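PDB 2YJG: lactate racemase from Thermoanaerobacterium thermosaccharolyticum, which catalyses the interconversion of the D- and L-isomers of lactate with the help of a nickel pincer cofactor derived from nicotinic acid mononucleotide. Local coordinates for residues N65-T70 and N156-E161; R80-L85 and L237-D242; Y329-E334 and M342-S347. All coordinates share one frame; numbering follows the deposited sequence.

Contact 1 of 3, residues N65-T70 and N156-E161; sequences NIVIIT and NKLAVE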
loop_
_atom_site.group_PDB
_atom_site.type_symbol
_atom_site.label_atom_id
_atom_site.label_comp_id
_atom_site.label_asym_id
_atom_site.label_seq_id
_atom_site.Cartn_x
_atom_site.Cartn_y
_atom_site.Cartn_z
ATOM N N ASN A 65 6.505 22.409 1.352
ATOM C CA ASN A 65 5.523 21.634 0.617
ATOM C C ASN A 65 6.232 21.260 -0.648
ATOM O O ASN A 65 6.160 21.987 -1.629
ATOM C CB ASN A 65 4.247 22.482 0.357
ATOM C CG ASN A 65 3.138 21.738 -0.440
ATOM O OD1 ASN A 65 3.024 20.495 -0.463
ATOM N ND2 ASN A 65 2.274 22.538 -1.073
ATOM N N ILE A 66 6.927 20.142 -0.603
ATOM C CA ILE A 66 7.635 19.578 -1.759
ATOM C C ILE A 66 6.844 18.471 -2.449
ATOM O O ILE A 66 6.187 17.672 -1.799
ATOM C CB ILE A 66 9.000 19.056 -1.327
ATOM C CG1 ILE A 66 9.737 20.178 -0.592
ATOM C CG2 ILE A 66 9.817 18.558 -2.518
ATOM C CD1 ILE A 66 11.049 19.786 -0.017
ATOM N N VAL A 67 6.865 18.474 -3.784
ATOM C CA VAL A 67 6.180 17.447 -4.560
ATOM C C VAL A 67 7.258 16.826 -5.461
ATOM O O VAL A 67 8.006 17.551 -6.108
ATOM C CB VAL A 67 4.984 18.000 -5.395
ATOM C CG1 VAL A 67 4.437 16.924 -6.392
ATOM C CG2 VAL A 67 3.851 18.586 -4.427
ATOM N N ILE A 68 7.376 15.504 -5.416
ATOM C CA ILE A 68 8.169 14.767 -6.406
ATOM C C ILE A 68 7.214 14.043 -7.351
ATOM O O ILE A 68 6.412 13.204 -6.881
ATOM C CB ILE A 68 8.969 13.669 -5.797
ATOM C CG1 ILE A 68 9.891 14.193 -4.674
ATOM C CG2 ILE A 68 9.826 12.927 -6.861
ATOM C CD1 ILE A 68 10.547 13.060 -3.846
ATOM N N ILE A 69 7.359 14.293 -8.653
ATOM C CA ILE A 69 6.548 13.596 -9.644
ATOM C C ILE A 69 7.308 12.330 -10.009
ATOM O O ILE A 69 8.536 12.379 -10.246
ATOM C CB ILE A 69 6.288 14.398 -10.910
ATOM C CG1 ILE A 69 5.533 15.712 -10.596
ATOM C CG2 ILE A 69 5.415 13.559 -11.850
ATOM C CD1 ILE A 69 5.404 16.700 -11.793
ATOM N N THR A 70 6.603 11.193 -9.991
ATOM C CA THR A 70 7.166 9.930 -10.381
ATOM C C THR A 70 6.303 9.305 -11.454
ATOM O O THR A 70 5.125 9.677 -11.628
ATOM C CB THR A 70 7.293 8.982 -9.175
ATOM O OG1 THR A 70 8.187 7.889 -9.487
ATOM C CG2 THR A 70 5.956 8.411 -8.787
ATOM N N ASN A 156 -2.195 19.231 -12.609
ATOM C CA ASN A 156 -2.564 18.896 -11.219
ATOM C C ASN A 156 -2.222 20.031 -10.229
ATOM O O ASN A 156 -1.060 20.527 -10.162
ATOM C CB ASN A 156 -1.840 17.620 -10.805
ATOM C CG ASN A 156 -2.474 16.909 -9.635
ATOM O OD1 ASN A 156 -2.484 17.415 -8.498
ATOM N ND2 ASN A 156 -2.956 15.703 -9.886
ATOM N N LYS A 157 -3.247 20.416 -9.461
ATOM C CA LYS A 157 -3.140 21.500 -8.465
ATOM C C LYS A 157 -2.043 21.319 -7.416
ATOM O O LYS A 157 -1.431 22.266 -6.976
ATOM C CB LYS A 157 -4.485 21.653 -7.711
ATOM C CG LYS A 157 -4.906 23.133 -7.584
ATOM C CD LYS A 157 -6.411 23.336 -7.213
ATOM C CE LYS A 157 -6.872 22.442 -6.050
ATOM N NZ LYS A 157 -8.333 22.678 -5.642
ATOM N N LEU A 158 -1.863 20.097 -6.978
ATOM C CA LEU A 158 -0.811 19.783 -6.017
ATOM C C LEU A 158 0.532 20.242 -6.505
ATOM O O LEU A 158 1.323 20.788 -5.759
ATOM C CB LEU A 158 -0.791 18.277 -5.818
ATOM C CG LEU A 158 -0.029 17.811 -4.587
ATOM C CD1 LEU A 158 -0.817 18.193 -3.303
ATOM C CD2 LEU A 158 0.131 16.307 -4.708
ATOM N N ALA A 159 0.803 19.994 -7.789
ATOM C CA ALA A 159 2.048 20.439 -8.412
ATOM C C ALA A 159 2.214 21.966 -8.412
ATOM O O ALA A 159 3.305 22.486 -8.161
ATOM C CB ALA A 159 2.113 19.890 -9.831
ATOM N N VAL A 160 1.120 22.646 -8.717
ATOM C CA VAL A 160 1.062 24.104 -8.793
ATOM C C VAL A 160 1.321 24.697 -7.398
ATOM O O VAL A 160 2.173 25.561 -7.229
ATOM C CB VAL A 160 -0.327 24.589 -9.278
ATOM C CG1 VAL A 160 -0.300 26.118 -9.387
ATOM C CG2 VAL A 160 -0.751 23.908 -10.644
ATOM N N GLU A 161 0.643 24.152 -6.394
ATOM C CA GLU A 161 0.756 24.622 -4.979
ATOM C C GLU A 161 2.107 24.377 -4.286
ATOM O O GLU A 161 2.432 25.057 -3.322
ATOM C CB GLU A 161 -0.297 23.906 -4.125
ATOM C CG GLU A 161 -1.703 24.219 -4.467
ATOM C CD GLU A 161 -2.682 23.221 -3.795
ATOM O OE1 GLU A 161 -2.204 22.263 -3.090
ATOM O OE2 GLU A 161 -3.915 23.419 -3.975
HETATM O O HOH W 1 2.807 25.383 -0.434
#

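Contact 2 of 3, residues R80-L85 and L237-D242; sequences RITLPL and LNVVID. With SO4 (sulfate ion), chain D.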
loop_
_atom_site.group_PDB
_atom_site.type_symbol
_atom_site.label_atom_id
_atom_site.label_comp_id
_atom_site.label_asym_id
_atom_site.label_seq_id
_atom_site.Cartn_x
_atom_site.Cartn_y
_atom_site.Cartn_z
ATOM N N ARG A 80 12.188 2.020 -6.497
ATOM C CA ARG A 80 12.671 1.497 -5.221
ATOM C C ARG A 80 14.094 1.984 -4.939
ATOM O O ARG A 80 14.519 2.053 -3.816
ATOM C CB ARG A 80 12.626 -0.051 -5.203
ATOM C CG ARG A 80 11.261 -0.655 -5.198
ATOM C CD ARG A 80 11.299 -2.125 -5.737
ATOM N NE ARG A 80 9.987 -2.808 -5.693
ATOM C CZ ARG A 80 9.430 -3.371 -4.606
ATOM N NH1 ARG A 80 10.027 -3.329 -3.425
ATOM N NH2 ARG A 80 8.236 -3.971 -4.693
ATOM N N ILE A 81 14.860 2.272 -5.985
ATOM C CA ILE A 81 16.216 2.733 -5.817
ATOM C C ILE A 81 16.248 4.261 -5.765
ATOM O O ILE A 81 16.842 4.868 -4.862
ATOM C CB ILE A 81 17.108 2.235 -6.932
ATOM C CG1 ILE A 81 17.282 0.691 -6.842
ATOM C CG2 ILE A 81 18.440 2.989 -6.836
ATOM C CD1 ILE A 81 17.875 0.038 -8.098
ATOM N N THR A 82 15.551 4.888 -6.696
ATOM C CA THR A 82 15.689 6.327 -6.904
ATOM C C THR A 82 14.940 7.179 -5.885
ATOM O O THR A 82 15.485 8.160 -5.410
ATOM C CB THR A 82 15.212 6.721 -8.313
ATOM O OG1 THR A 82 13.886 6.240 -8.501
ATOM C CG2 THR A 82 16.159 6.158 -9.401
ATOM N N LEU A 83 13.715 6.794 -5.525
ATOM C CA LEU A 83 12.944 7.603 -4.560
ATOM C C LEU A 83 13.591 7.763 -3.171
ATOM O O LEU A 83 13.621 8.891 -2.676
ATOM C CB LEU A 83 11.521 7.102 -4.468
ATOM C CG LEU A 83 10.674 7.508 -5.675
ATOM C CD1 LEU A 83 9.295 6.834 -5.591
ATOM C CD2 LEU A 83 10.552 9.121 -5.790
ATOM N N PRO A 84 14.120 6.662 -2.556
ATOM C CA PRO A 84 14.774 6.892 -1.265
ATOM C C PRO A 84 15.959 7.845 -1.343
ATOM O O PRO A 84 16.269 8.562 -0.363
ATOM C CB PRO A 84 15.255 5.511 -0.867
ATOM C CG PRO A 84 14.283 4.586 -1.428
ATOM C CD PRO A 84 13.936 5.210 -2.794
ATOM N N LEU A 85 16.671 7.815 -2.456
ATOM C CA LEU A 85 17.861 8.672 -2.589
ATOM C C LEU A 85 17.442 10.097 -2.837
ATOM O O LEU A 85 18.045 11.029 -2.314
ATOM C CB LEU A 85 18.765 8.159 -3.705
ATOM C CG LEU A 85 19.440 6.816 -3.457
ATOM C CD1 LEU A 85 20.057 6.309 -4.749
ATOM C CD2 LEU A 85 20.434 6.958 -2.346
ATOM N N LEU A 237 15.627 14.058 -11.754
ATOM C CA LEU A 237 16.613 12.959 -11.714
ATOM C C LEU A 237 16.065 12.058 -12.787
ATOM O O LEU A 237 14.926 11.593 -12.681
ATOM C CB LEU A 237 16.658 12.250 -10.362
ATOM C CG LEU A 237 17.338 10.878 -10.393
ATOM C CD1 LEU A 237 18.827 11.053 -10.706
ATOM C CD2 LEU A 237 17.120 10.015 -9.172
ATOM N N ASN A 238 16.811 11.879 -13.858
ATOM C CA ASN A 238 16.399 10.906 -14.904
ATOM C C ASN A 238 17.480 9.833 -15.082
ATOM O O ASN A 238 18.646 10.170 -15.196
ATOM C CB ASN A 238 16.190 11.596 -16.250
ATOM C CG ASN A 238 14.859 12.287 -16.391
ATOM O OD1 ASN A 238 14.051 12.421 -15.455
ATOM N ND2 ASN A 238 14.633 12.760 -17.581
ATOM N N VAL A 239 17.082 8.573 -15.106
ATOM C CA VAL A 239 17.976 7.469 -15.293
ATOM C C VAL A 239 17.927 6.957 -16.736
ATOM O O VAL A 239 17.012 7.251 -17.511
ATOM C CB VAL A 239 17.721 6.324 -14.300
ATOM C CG1 VAL A 239 18.101 6.714 -12.849
ATOM C CG2 VAL A 239 16.294 5.778 -14.376
ATOM N N VAL A 240 18.981 6.250 -17.084
ATOM C CA VAL A 240 19.045 5.492 -18.310
ATOM C C VAL A 240 19.210 4.064 -17.835
ATOM O O VAL A 240 20.050 3.765 -16.997
ATOM C CB VAL A 240 20.157 5.924 -19.185
ATOM C CG1 VAL A 240 20.227 4.993 -20.392
ATOM C CG2 VAL A 240 19.968 7.408 -19.627
ATOM N N ILE A 241 18.407 3.172 -18.381
ATOM C CA ILE A 241 18.360 1.817 -17.896
ATOM C C ILE A 241 18.588 0.850 -19.080
ATOM O O ILE A 241 18.302 1.189 -20.228
ATOM C CB ILE A 241 17.014 1.516 -17.139
ATOM C CG1 ILE A 241 15.791 1.670 -18.062
ATOM C CG2 ILE A 241 16.824 2.431 -15.923
ATOM C CD1 ILE A 241 14.363 1.134 -17.490
ATOM N N ASP A 242 19.105 -0.339 -18.778
ATOM C CA ASP A 242 19.326 -1.363 -19.791
ATOM C C ASP A 242 18.078 -2.218 -19.974
ATOM O O ASP A 242 17.049 -1.966 -19.342
ATOM C CB ASP A 242 20.601 -2.182 -19.462
ATOM C CG ASP A 242 20.481 -3.050 -18.215
ATOM O OD1 ASP A 242 19.381 -3.244 -17.679
ATOM O OD2 ASP A 242 21.541 -3.554 -17.735
HETATM S S SO4 D . 7.787 -5.366 -0.959
HETATM O O1 SO4 D . 8.982 -4.651 -0.585
HETATM O O2 SO4 D . 7.708 -6.717 -0.460
HETATM O O3 SO4 D . 6.582 -4.676 -0.545
HETATM O O4 SO4 D . 7.673 -5.419 -2.397
#

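Contact 3 of 3, residues Y329-E334 and M342-S347; sequences YRWFKE and MNKILS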
loop_
_atom_site.group_PDB
_atom_site.type_symbol
_atom_site.label_atom_id
_atom_site.label_comp_id
_atom_site.label_asym_id
_atom_site.label_seq_id
_atom_site.Cartn_x
_atom_site.Cartn_y
_atom_site.Cartn_z
ATOM N N TYR A 329 -7.651 0.319 -34.366
ATOM C CA TYR A 329 -8.008 -0.715 -35.330
ATOM C C TYR A 329 -9.084 -0.252 -36.341
ATOM O O TYR A 329 -8.978 -0.466 -37.565
ATOM C CB TYR A 329 -8.496 -1.907 -34.539
ATOM C CG TYR A 329 -9.089 -3.033 -35.313
ATOM C CD1 TYR A 329 -8.385 -3.668 -36.328
ATOM C CD2 TYR A 329 -10.389 -3.512 -35.001
ATOM C CE1 TYR A 329 -8.945 -4.744 -37.028
ATOM C CE2 TYR A 329 -10.927 -4.599 -35.679
ATOM C CZ TYR A 329 -10.197 -5.228 -36.680
ATOM O OH TYR A 329 -10.756 -6.291 -37.364
ATOM N N ARG A 330 -10.121 0.355 -35.801
ATOM C CA ARG A 330 -11.322 0.831 -36.521
ATOM C C ARG A 330 -10.985 1.902 -37.566
ATOM O O ARG A 330 -11.594 1.951 -38.583
ATOM C CB ARG A 330 -12.312 1.371 -35.484
ATOM C CG ARG A 330 -13.768 1.718 -35.884
ATOM C CD ARG A 330 -14.634 2.230 -34.609
ATOM N NE ARG A 330 -13.878 3.057 -33.614
ATOM C CZ ARG A 330 -14.259 3.323 -32.349
ATOM N NH1 ARG A 330 -15.426 2.864 -31.861
ATOM N NH2 ARG A 330 -13.457 4.059 -31.548
ATOM N N TRP A 331 -9.962 2.702 -37.348
ATOM C CA TRP A 331 -9.534 3.642 -38.372
ATOM C C TRP A 331 -9.271 2.922 -39.668
ATOM O O TRP A 331 -9.722 3.384 -40.662
ATOM C CB TRP A 331 -8.283 4.437 -37.952
ATOM C CG TRP A 331 -8.566 5.582 -37.050
ATOM C CD1 TRP A 331 -8.129 5.746 -35.776
ATOM C CD2 TRP A 331 -9.261 6.793 -37.392
ATOM N NE1 TRP A 331 -8.564 6.956 -35.291
ATOM C CE2 TRP A 331 -9.220 7.631 -36.286
ATOM C CE3 TRP A 331 -9.918 7.231 -38.553
ATOM C CZ2 TRP A 331 -9.901 8.865 -36.256
ATOM C CZ3 TRP A 331 -10.572 8.483 -38.528
ATOM C CH2 TRP A 331 -10.488 9.288 -37.437
ATOM N N PHE A 332 -8.602 1.756 -39.610
ATOM C CA PHE A 332 -8.256 0.980 -40.783
ATOM C C PHE A 332 -9.429 0.119 -41.240
ATOM O O PHE A 332 -9.741 0.041 -42.437
ATOM C CB PHE A 332 -7.052 0.120 -40.487
ATOM C CG PHE A 332 -5.831 0.948 -40.235
ATOM C CD1 PHE A 332 -5.584 1.450 -38.961
ATOM C CD2 PHE A 332 -5.031 1.317 -41.254
ATOM C CE1 PHE A 332 -4.521 2.254 -38.709
ATOM C CE2 PHE A 332 -3.927 2.174 -41.020
ATOM C CZ PHE A 332 -3.690 2.639 -39.777
ATOM N N LYS A 333 -10.105 -0.457 -40.264
ATOM C CA LYS A 333 -11.194 -1.400 -40.592
ATOM C C LYS A 333 -12.288 -0.678 -41.367
ATOM O O LYS A 333 -12.864 -1.270 -42.308
ATOM C CB LYS A 333 -11.751 -2.010 -39.330
ATOM C CG LYS A 333 -12.927 -2.925 -39.575
ATOM C CD LYS A 333 -12.558 -4.361 -39.698
ATOM C CE LYS A 333 -13.873 -5.211 -39.587
ATOM N NZ LYS A 333 -13.585 -6.643 -39.361
ATOM N N GLU A 334 -12.521 0.584 -41.004
ATOM C CA GLU A 334 -13.559 1.453 -41.599
ATOM C C GLU A 334 -13.108 2.340 -42.811
ATOM O O GLU A 334 -13.889 3.146 -43.299
ATOM C CB GLU A 334 -14.104 2.387 -40.523
ATOM C CG GLU A 334 -14.665 1.679 -39.253
ATOM C CD GLU A 334 -16.003 1.023 -39.515
ATOM O OE1 GLU A 334 -16.810 1.640 -40.262
ATOM O OE2 GLU A 334 -16.267 -0.092 -38.998
ATOM N N MET A 342 -5.218 8.485 -43.424
ATOM C CA MET A 342 -4.497 9.692 -43.245
ATOM C C MET A 342 -5.377 10.920 -43.498
ATOM O O MET A 342 -5.408 11.850 -42.715
ATOM C CB MET A 342 -3.311 9.697 -44.159
ATOM C CG MET A 342 -2.403 10.864 -44.093
ATOM S SD MET A 342 -1.671 11.205 -42.497
ATOM C CE MET A 342 -0.319 9.921 -42.547
ATOM N N ASN A 343 -6.136 10.891 -44.580
ATOM C CA ASN A 343 -6.932 12.047 -44.948
ATOM C C ASN A 343 -7.986 12.368 -43.864
ATOM O O ASN A 343 -8.164 13.542 -43.509
ATOM C CB ASN A 343 -7.653 11.790 -46.250
ATOM C CG ASN A 343 -6.725 11.736 -47.431
ATOM O OD1 ASN A 343 -5.600 12.274 -47.387
ATOM N ND2 ASN A 343 -7.196 11.143 -48.518
ATOM N N LYS A 344 -8.607 11.339 -43.365
ATOM C CA LYS A 344 -9.545 11.454 -42.245
ATOM C C LYS A 344 -8.893 12.023 -41.035
ATOM O O LYS A 344 -9.442 12.930 -40.418
ATOM C CB LYS A 344 -10.189 10.118 -41.913
ATOM C CG LYS A 344 -11.058 9.509 -43.032
ATOM C CD LYS A 344 -11.552 8.137 -42.652
ATOM C CE LYS A 344 -12.496 7.540 -43.702
ATOM N NZ LYS A 344 -12.888 6.173 -43.251
ATOM N N ILE A 345 -7.727 11.497 -40.641
ATOM C CA ILE A 345 -7.124 11.981 -39.427
ATOM C C ILE A 345 -6.596 13.443 -39.533
ATOM O O ILE A 345 -6.690 14.253 -38.586
ATOM C CB ILE A 345 -6.071 10.987 -38.881
ATOM C CG1 ILE A 345 -6.778 9.698 -38.431
ATOM C CG2 ILE A 345 -5.375 11.655 -37.690
ATOM C CD1 ILE A 345 -5.810 8.450 -38.135
ATOM N N LEU A 346 -6.018 13.772 -40.667
ATOM C CA LEU A 346 -5.546 15.113 -40.893
ATOM C C LEU A 346 -6.695 16.124 -40.920
ATOM O O LEU A 346 -6.434 17.298 -40.719
ATOM C CB LEU A 346 -4.807 15.232 -42.229
ATOM C CG LEU A 346 -3.415 14.588 -42.268
ATOM C CD1 LEU A 346 -2.773 14.745 -43.644
ATOM C CD2 LEU A 346 -2.587 15.191 -41.190
ATOM N N SER A 347 -7.928 15.671 -41.186
ATOM C CA SER A 347 -9.100 16.580 -41.142
ATOM C C SER A 347 -9.455 16.974 -39.695
ATOM O O SER A 347 -10.310 17.819 -39.496
ATOM C CB SER A 347 -10.311 15.961 -41.835
ATOM O OG SER A 347 -10.977 15.036 -41.008
#

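Contact 1 of 3, residues N65-T70 and N156-E161
V67 and L158 make the apolar heart of this helix-on-sheet contact, in which the short helix 157-161 packs on strand 66-71, an inner strand of the mixed sheet in the N-terminal part of the enzyme. CG2 of V67 lies 4.0 Å from CG of L158 and 3.6 Å from the carbonyl O of the same leucine, so one methyl group meets both the branch point and the backbone of the helix. The torsion of V67 explains the choice of methyl: CG1 stands opposite the backbone N (chi1 170°), which leaves CG2 beside that nitrogen and facing L158. Just before the strand, at N65, the chemistry turns polar. ND2 of N65 gives a hydrogen bond of 3.0 Å to a water molecule, which in turn donates to the carbonyl O of E161 at 2.9 Å, and this bridge ties N65 to E161, the last residue of the helix.

Further out, strand 66-71 is held by backbone hydrogen bonds of V67 with L164 and V166 on strand 164-170. A159 fills in beside the central pair by resting on L165 and I190, while L158 also touches K100 of strand 99-104. The helix itself is started by N156, its N-cap residue, whose ND2 is hydrogen-bonded to H133. That second bond helps to fix the rotation of the amide, and OD1 accepts from the backbone N of L158 at 3.1 Å on a lone pair in the carbonyl plane, with an N-H...O angle of 143°.

Contact 2 of 3, residues R80-L85 and L237-D242
T82 meets L237 and V239 with its hydrocarbon side, a good example of how a threonine can serve two chemistries at once. Its side chain slants across that of L237, CB lying 3.9 Å from CD2 of the leucine, whereas it meets V239 end on, methyl to methyl, with CG2 4.0 Å from CG1. The rotamer makes this division possible: with OG1 between the backbone N and the carbonyl carbon (chi1 54°), CG2 falls opposite the carbonyl carbon and faces both strand residues. The buried hydroxyl is not left without a partner, since OG1 is hydrogen-bonded to E168 of strand 164-170.

At the exposed start of the same segment, R80 reaches the other way and holds a sulfate ion, probably from the crystallisation liquor. NH2 bonds to O4 at 2.8 Å with a fairly straight N-H...O angle of 159°, while NH1 adds weak bonds to O1 and O4; K117 and the backbone N of E122 also bind the ion.

Helix 79-91 thus packs against strand 233-241, which lies between strands 164-170 and 247-253 in the mixed sheet: I247 touches both T82 and V239, and V43 of helix 39-48 touches L237.

Contact 3 of 3, residues Y329-E334 and M342-S347
This is a helix-helix contact, partly buried, between the consecutive helices 326-333 and 338-346 of the C-terminal domain. It shows how one indole can supply most of the first helix's share of an interface. I345 lies over one face of W331, its CG1 3.7 Å from the centroid of the six-membered ring and 3° off the ring normal, a CH-pi contact. CD1 of the isoleucine extends over the ring fusion, 3.9 Å from CD2. The torsion of I345 (chi1 -67°) sets CG1 opposite the carbonyl carbon, so that this longer branch, and not CG2, covers the indole.

K344 approaches the ring obliquely, its CB 3.8 Å from CZ3, and its side chain runs past the tryptophan in the opposing direction. Extended beyond CG, it carries NZ to a hydrogen bond with S335, just past the first helix. Replacing W331 by an alanine would probably leave I345 without its aromatic cover and open a gap between the two helices.

A360 of helix 357-369 touches W331, and Q361 of the same helix touches I345. Just after the second helix, OG of S347 donates a hydrogen bond of 2.7 Å to the carbonyl O of K344. Two successive helices, briefly connected, thus pack steeply through an aromatic face, the side chain of I345 lying about 9 Å from that of H200, which by similarity binds the cofactor nickel.

Overall arrangement
Contacts 1 and 2 serve the same mixed sheet, one through strand 66-71 and the other through strand 233-241, and they meet where I68 CG2 lies 4.0 Å from L83 CD2. Strand 66-71 leads into helix 79-91, and the segments of the two contacts alternate along the chain. Contact 2 is the buried one and wholly aliphatic across its segments; contact 1 is partly buried and grades from an apolar pair to a water bridge at its more exposed end. Contact 3, like contact 1 only partly buried, stands apart in the C-terminal domain, its centre about 38 Å from that of contact 1, and joins two helices through an aromatic face.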